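Local coordinates for single-stranded DNA-binding protein (Enterobacter phage Enc34, PDB 5ODL), which binds single-stranded DNA, gripping its backbone and enclosing a base on one protein chain, at a contact of chain A with DNA. Residues are numbered along the deposited sequence; one frame, centred on the assembly and turned at random.

Contact 1 and contact 2 are successive stretches of one DNA-binding surface, their C-alpha centres about 17 Å apart. Strand 48-56 serves both: Lys48 belongs to contact 2 and Thr52 to contact 1. Contact 2 takes DT4 to DT6 on strands 108-115, 144-156 and 159-173, chiefly through phosphates and sugars. Contact 1 receives DT7 to DT9 at the end of strand 28-31 and in the segment around 3-10 helix 103-105, where a thymine base is enclosed. The DNA therefore passes from a backbone-holding track into a base pocket on a single protein chain, the form present in the deposited assembly.

Contact 1: a contact of chain A with DNA. Residues 31-32, 52, 99, 102, 105. With nucleotides of chain B.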
# COMPACT_ATOMS: atom_id res chain seq x y z
N SER A 31 1.79 1.64 -9.31
CA SER A 31 1.91 2.92 -10.01
C SER A 31 2.51 3.97 -9.10
O SER A 31 2.50 3.86 -7.86
CB SER A 31 0.59 3.45 -10.62
OG SER A 31 -0.34 3.70 -9.64
N TYR A 32 3.08 4.99 -9.74
CA TYR A 32 3.70 6.09 -9.02
C TYR A 32 4.64 5.68 -7.84
O TYR A 32 4.51 6.20 -6.73
CB TYR A 32 2.63 7.03 -8.52
CG TYR A 32 1.86 7.67 -9.62
CD1 TYR A 32 2.42 8.71 -10.36
CD2 TYR A 32 0.58 7.24 -9.94
CE1 TYR A 32 1.72 9.30 -11.40
CE2 TYR A 32 -0.13 7.84 -10.95
CZ TYR A 32 0.44 8.86 -11.67
OH TYR A 32 -0.30 9.44 -12.69
N THR A 52 1.55 3.42 -5.03
CA THR A 52 0.17 3.08 -5.22
C THR A 52 0.09 1.64 -5.74
O THR A 52 0.87 1.26 -6.62
CB THR A 52 -0.50 4.04 -6.21
OG1 THR A 52 -0.52 5.36 -5.66
CG2 THR A 52 -1.94 3.59 -6.57
N PHE A 99 -11.27 7.51 -9.89
CA PHE A 99 -10.35 7.75 -11.01
C PHE A 99 -10.92 7.23 -12.35
O PHE A 99 -10.25 6.51 -13.09
CB PHE A 99 -9.00 7.10 -10.70
CG PHE A 99 -8.40 7.55 -9.40
CD1 PHE A 99 -7.91 8.84 -9.27
CD2 PHE A 99 -8.35 6.70 -8.29
CE1 PHE A 99 -7.37 9.26 -8.06
CE2 PHE A 99 -7.81 7.11 -7.08
CZ PHE A 99 -7.31 8.39 -6.97
N LYS A 102 -8.85 7.39 -15.60
CA LYS A 102 -7.55 6.73 -15.63
C LYS A 102 -7.72 5.26 -16.03
O LYS A 102 -8.15 4.46 -15.22
CB LYS A 102 -6.79 6.92 -14.29
CG LYS A 102 -6.30 8.36 -14.11
CD LYS A 102 -5.61 8.64 -12.77
CE LYS A 102 -4.26 7.94 -12.60
NZ LYS A 102 -3.25 8.04 -13.71
N CYS A 105 -6.76 2.31 -13.73
CA CYS A 105 -7.55 2.14 -12.50
C CYS A 105 -8.91 1.43 -12.72
O CYS A 105 -9.62 1.12 -11.76
CB CYS A 105 -7.79 3.50 -11.83
SG CYS A 105 -6.30 4.32 -11.21
P DT B 7 -6.25 12.38 -4.31
OP1 DT B 7 -7.52 12.58 -3.56
OP2 DT B 7 -5.72 11.00 -4.50
O5' DT B 7 -6.38 13.05 -5.76
C5' DT B 7 -5.54 12.67 -6.87
C4' DT B 7 -4.07 12.85 -6.54
O4' DT B 7 -3.48 11.55 -6.33
C3' DT B 7 -3.22 13.51 -7.62
O3' DT B 7 -2.12 14.19 -6.99
C2' DT B 7 -2.74 12.32 -8.42
C1' DT B 7 -2.46 11.33 -7.30
N1 DT B 7 -2.47 9.89 -7.67
C2 DT B 7 -1.39 9.12 -7.29
O2 DT B 7 -0.43 9.56 -6.69
N3 DT B 7 -1.48 7.79 -7.65
C4 DT B 7 -2.52 7.18 -8.34
O4 DT B 7 -2.46 5.99 -8.60
C5 DT B 7 -3.62 8.06 -8.69
C7 DT B 7 -4.79 7.48 -9.43
C6 DT B 7 -3.54 9.35 -8.34
P DT B 8 -1.52 15.57 -7.58
OP1 DT B 8 -0.81 16.27 -6.48
OP2 DT B 8 -2.60 16.27 -8.32
O5' DT B 8 -0.45 15.06 -8.64
C5' DT B 8 0.78 15.79 -8.89
C4' DT B 8 1.77 14.90 -9.60
O4' DT B 8 2.54 14.15 -8.62
C3' DT B 8 1.16 13.86 -10.54
O3' DT B 8 1.96 13.66 -11.70
C2' DT B 8 1.13 12.59 -9.71
C1' DT B 8 2.35 12.75 -8.80
N1 DT B 8 2.17 12.14 -7.47
C2 DT B 8 2.87 10.99 -7.18
O2 DT B 8 3.67 10.49 -7.95
N3 DT B 8 2.64 10.47 -5.93
C4 DT B 8 1.78 10.97 -4.96
O4 DT B 8 1.67 10.40 -3.88
C5 DT B 8 1.05 12.17 -5.35
C7 DT B 8 0.09 12.78 -4.38
C6 DT B 8 1.28 12.68 -6.56
P DT B 9 1.26 13.23 -13.08
OP1 DT B 9 1.02 14.47 -13.87
OP2 DT B 9 0.12 12.34 -12.76
O5' DT B 9 2.39 12.37 -13.80
O HOH W 1 -2.58 4.80 -10.98
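Tyr32 turns one side of its ring towards two consecutive thymines that stand roughly at right angles to each other. Its CD2-CE2 edge leans over one face of the DT7 base at a slant, with CD2 3.5 Å from C4. DT8 turns its O2 edge towards the face of the tyrosine ring, the planes 70° apart, with O2 nearest CD1. CG stands anti to the carbonyl carbon (chi1 -63°) on a backbone in the left-handed region, an arrangement that sends the phenol out past both bases. There OH lies 2.9 Å from OP2 of the DT9 phosphate, a hydrogen bond for which tyrosine suits the place: a flat apolar ring for bases, and a donor at its tip for the backbone.

The 5-methyl group of DT7 is gripped from several directions. Phe99 presents a ring face, and C7 sits over its centre, 3.3 Å from the centroid, in a CH-pi contact. Lys102 approaches from the Tyr32 side of the base; its chain bends at chi3 (68°) and chi4, laying CE against C7 at 3.2 Å while NZ turns towards the tyrosine hydroxyl in a weak hydrogen bond. The polarisable SG of Cys105 closes in near the base plane, beyond the methyl. This apolar cup fits thymine's methyl well.

Small hydroxylic residues meet the Watson-Crick edge. Thr52 comes from the side opposite Tyr32, its OG1 taking a weak, bent hydrogen bond from N3 at 3.3 Å, and its CG2 methyl touching O4 obliquely from the same side, beyond the edge of the base. Ser31 is displaced towards the other side, and its OG reaches O4 weakly at 3.3 Å. The more convincing link passes through a water molecule on the Tyr32 side of the base. The oxygen of this water lies 2.8 Å from Ser31 OG, and the same water O is 2.7 Å from the carbonyl oxygen O4 of DT7.

Contact 2: a contact of chain A with DNA. Residues 48, 112, 114, 152, 154, 161, 163. With nucleotides of chain B.
The guanidinium of Arg114 is sandwiched: Lys48 CB lies over the centre of one face, and the 5-methyl C7 of DT6 rests towards the rim of the other, 3.4 Å from CZ. Its edge faces the DT5 phosphate, where NH1 gives OP2 a hydrogen bond and salt bridge of 2.7 Å, close to the guanidinium plane though bent at the hydrogen. A flat cation suits this place because it offers apolar faces and a charged rim together. The indole of Trp152 carries the amide ND2 of Asn163 near the rim of one face, while its CH2 corner touches C5' of DT4. The Gln154 carboxamide turns a flat face to the DT4 sugar, with CD 3.7 Å from the ring oxygen O4'. Against one face of the Arg161 guanidinium lies the DT5 O3', off-centre, and the carboxamide OD1 of Asn163 meets its edge in plane.

Asn163 packs against C5' of DT5 and also links its neighbours, with an acceptor and a donor on one small head. OD1 accepts from Arg161 NE at 3.0 Å, and ND2 donates to Gln154 OE1 along a nearly straight bond (160°) that falls on a carbonyl lone pair. This chain fixes the flip of both amides and leaves Gln154 NE2 turned to a water that also binds the O2 carbonyl of the DT4 base. Arg161, bent at chi3, forms a salt bridge with OP1 of DT6, NH2 standing 3.2 Å away but with its N-H directed elsewhere; another water joins the two.

Ser112 and Lys48 meet phosphates tip-on. With OG anti to its backbone N (chi1 174°), Ser112 donates to OP2 of DT6 at 2.7 Å, and the extended Lys48 chain brings NZ to OP1 of DT5 at 3.0 Å, a hydrogen-bonded salt bridge. Cationic and hydroxyl groups thus grip two successive phosphates while the Gln154 amide and the Arg161 guanidinium lie against the sugars of DT4 and DT5, giving the protein a track that holds single-stranded DNA largely by its backbone.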
# COMPACT_ATOMS: atom_id res chain seq x y z
N LYS A 48 8.10 11.58 2.21
CA LYS A 48 7.95 10.15 2.52
C LYS A 48 8.10 9.29 1.25
O LYS A 48 7.79 9.72 0.12
CB LYS A 48 6.58 9.86 3.17
CG LYS A 48 6.42 10.38 4.60
CD LYS A 48 5.14 9.78 5.21
CE LYS A 48 4.95 10.05 6.69
NZ LYS A 48 3.72 9.34 7.20
N SER A 112 -2.94 3.46 -1.35
CA SER A 112 -1.85 4.39 -1.20
C SER A 112 -1.16 4.01 0.11
O SER A 112 -1.84 3.94 1.15
CB SER A 112 -2.36 5.84 -1.07
OG SER A 112 -1.27 6.70 -0.79
N ARG A 114 2.56 4.84 2.51
CA ARG A 114 3.70 5.76 2.63
C ARG A 114 4.53 5.40 3.87
O ARG A 114 4.06 4.70 4.76
CB ARG A 114 3.25 7.24 2.73
CG ARG A 114 2.12 7.71 1.81
CD ARG A 114 1.87 9.22 1.95
NE ARG A 114 2.87 9.99 1.20
CZ ARG A 114 3.37 11.18 1.52
NH1 ARG A 114 2.95 11.85 2.59
NH2 ARG A 114 4.30 11.72 0.73
N TRP A 152 -2.82 2.58 10.05
CA TRP A 152 -2.70 3.42 11.26
C TRP A 152 -3.71 4.54 11.24
O TRP A 152 -4.16 4.96 10.18
CB TRP A 152 -1.28 3.96 11.44
CG TRP A 152 -0.76 4.96 10.44
CD1 TRP A 152 -0.15 4.69 9.21
CD2 TRP A 152 -0.75 6.38 10.57
NE1 TRP A 152 0.21 5.85 8.59
CE2 TRP A 152 -0.11 6.91 9.41
CE3 TRP A 152 -1.16 7.27 11.57
CZ2 TRP A 152 0.06 8.28 9.21
CZ3 TRP A 152 -0.99 8.62 11.37
CH2 TRP A 152 -0.38 9.12 10.22
N GLN A 154 -4.97 8.32 12.02
CA GLN A 154 -4.58 9.72 12.08
C GLN A 154 -5.72 10.54 12.69
O GLN A 154 -6.86 10.50 12.23
CB GLN A 154 -4.32 10.25 10.66
CG GLN A 154 -4.00 11.75 10.59
CD GLN A 154 -3.99 12.30 9.20
OE1 GLN A 154 -3.50 11.66 8.27
NE2 GLN A 154 -4.57 13.49 9.04
N ARG A 161 -8.07 10.21 9.48
CA ARG A 161 -7.86 9.28 8.35
C ARG A 161 -7.45 7.93 8.89
O ARG A 161 -6.92 7.81 10.00
CB ARG A 161 -6.73 9.77 7.44
CG ARG A 161 -6.96 11.09 6.71
CD ARG A 161 -5.84 11.42 5.73
NE ARG A 161 -5.84 10.38 4.70
CZ ARG A 161 -6.49 10.45 3.53
NH1 ARG A 161 -7.15 11.54 3.16
NH2 ARG A 161 -6.46 9.41 2.71
N ASN A 163 -4.68 5.57 7.43
CA ASN A 163 -3.59 5.56 6.44
C ASN A 163 -2.90 4.19 6.50
O ASN A 163 -3.25 3.33 7.33
CB ASN A 163 -2.58 6.69 6.74
CG ASN A 163 -3.20 8.07 6.72
OD1 ASN A 163 -3.94 8.41 5.81
ND2 ASN A 163 -2.87 8.91 7.73
P DT B 4 1.58 13.66 11.92
OP1 DT B 4 2.06 14.95 11.37
OP2 DT B 4 0.83 13.62 13.19
O5' DT B 4 0.64 12.91 10.88
C5' DT B 4 1.05 12.74 9.53
C4' DT B 4 -0.17 12.91 8.66
O4' DT B 4 -0.78 14.20 8.86
C3' DT B 4 0.14 12.86 7.17
O3' DT B 4 0.30 11.49 6.85
C2' DT B 4 -1.07 13.57 6.59
C1' DT B 4 -1.34 14.65 7.63
N1 DT B 4 -0.73 15.95 7.30
C2 DT B 4 -1.40 16.74 6.38
O2 DT B 4 -2.45 16.41 5.86
N3 DT B 4 -0.79 17.94 6.11
C4 DT B 4 0.39 18.42 6.65
O4 DT B 4 0.81 19.52 6.31
C5 DT B 4 1.04 17.53 7.60
C7 DT B 4 2.33 17.96 8.22
C6 DT B 4 0.46 16.36 7.86
P DT B 5 0.95 11.07 5.46
OP1 DT B 5 1.25 9.62 5.52
OP2 DT B 5 2.00 12.05 5.10
O5' DT B 5 -0.26 11.30 4.46
C5' DT B 5 -1.54 10.78 4.76
C4' DT B 5 -2.52 11.30 3.74
O4' DT B 5 -2.58 12.75 3.78
C3' DT B 5 -2.16 10.93 2.31
O3' DT B 5 -3.33 10.40 1.74
C2' DT B 5 -1.70 12.23 1.67
C1' DT B 5 -2.42 13.28 2.50
N1 DT B 5 -1.68 14.55 2.62
C2 DT B 5 -2.32 15.72 2.30
O2 DT B 5 -3.48 15.76 1.89
N3 DT B 5 -1.56 16.85 2.45
C4 DT B 5 -0.26 16.92 2.90
O4 DT B 5 0.30 18.01 2.99
C5 DT B 5 0.34 15.66 3.26
C7 DT B 5 1.75 15.64 3.77
C6 DT B 5 -0.39 14.55 3.10
P DT B 6 -3.30 9.65 0.34
OP1 DT B 6 -4.47 8.71 0.32
OP2 DT B 6 -1.90 9.13 0.09
O5' DT B 6 -3.63 10.84 -0.67
C5' DT B 6 -4.73 11.74 -0.42
C4' DT B 6 -4.57 12.99 -1.25
O4' DT B 6 -3.56 13.87 -0.69
C3' DT B 6 -4.16 12.74 -2.71
O3' DT B 6 -5.13 13.30 -3.60
C2' DT B 6 -2.81 13.43 -2.84
C1' DT B 6 -2.89 14.50 -1.77
N1 DT B 6 -1.60 15.04 -1.27
C2 DT B 6 -1.47 16.41 -1.14
O2 DT B 6 -2.36 17.20 -1.43
N3 DT B 6 -0.25 16.83 -0.66
C4 DT B 6 0.82 16.04 -0.30
O4 DT B 6 1.85 16.55 0.12
C5 DT B 6 0.62 14.61 -0.46
C7 DT B 6 1.72 13.67 -0.07
C6 DT B 6 -0.57 14.19 -0.92
O HOH W 2 -4.26 7.31 3.07
O HOH W 3 -4.83 14.70 6.27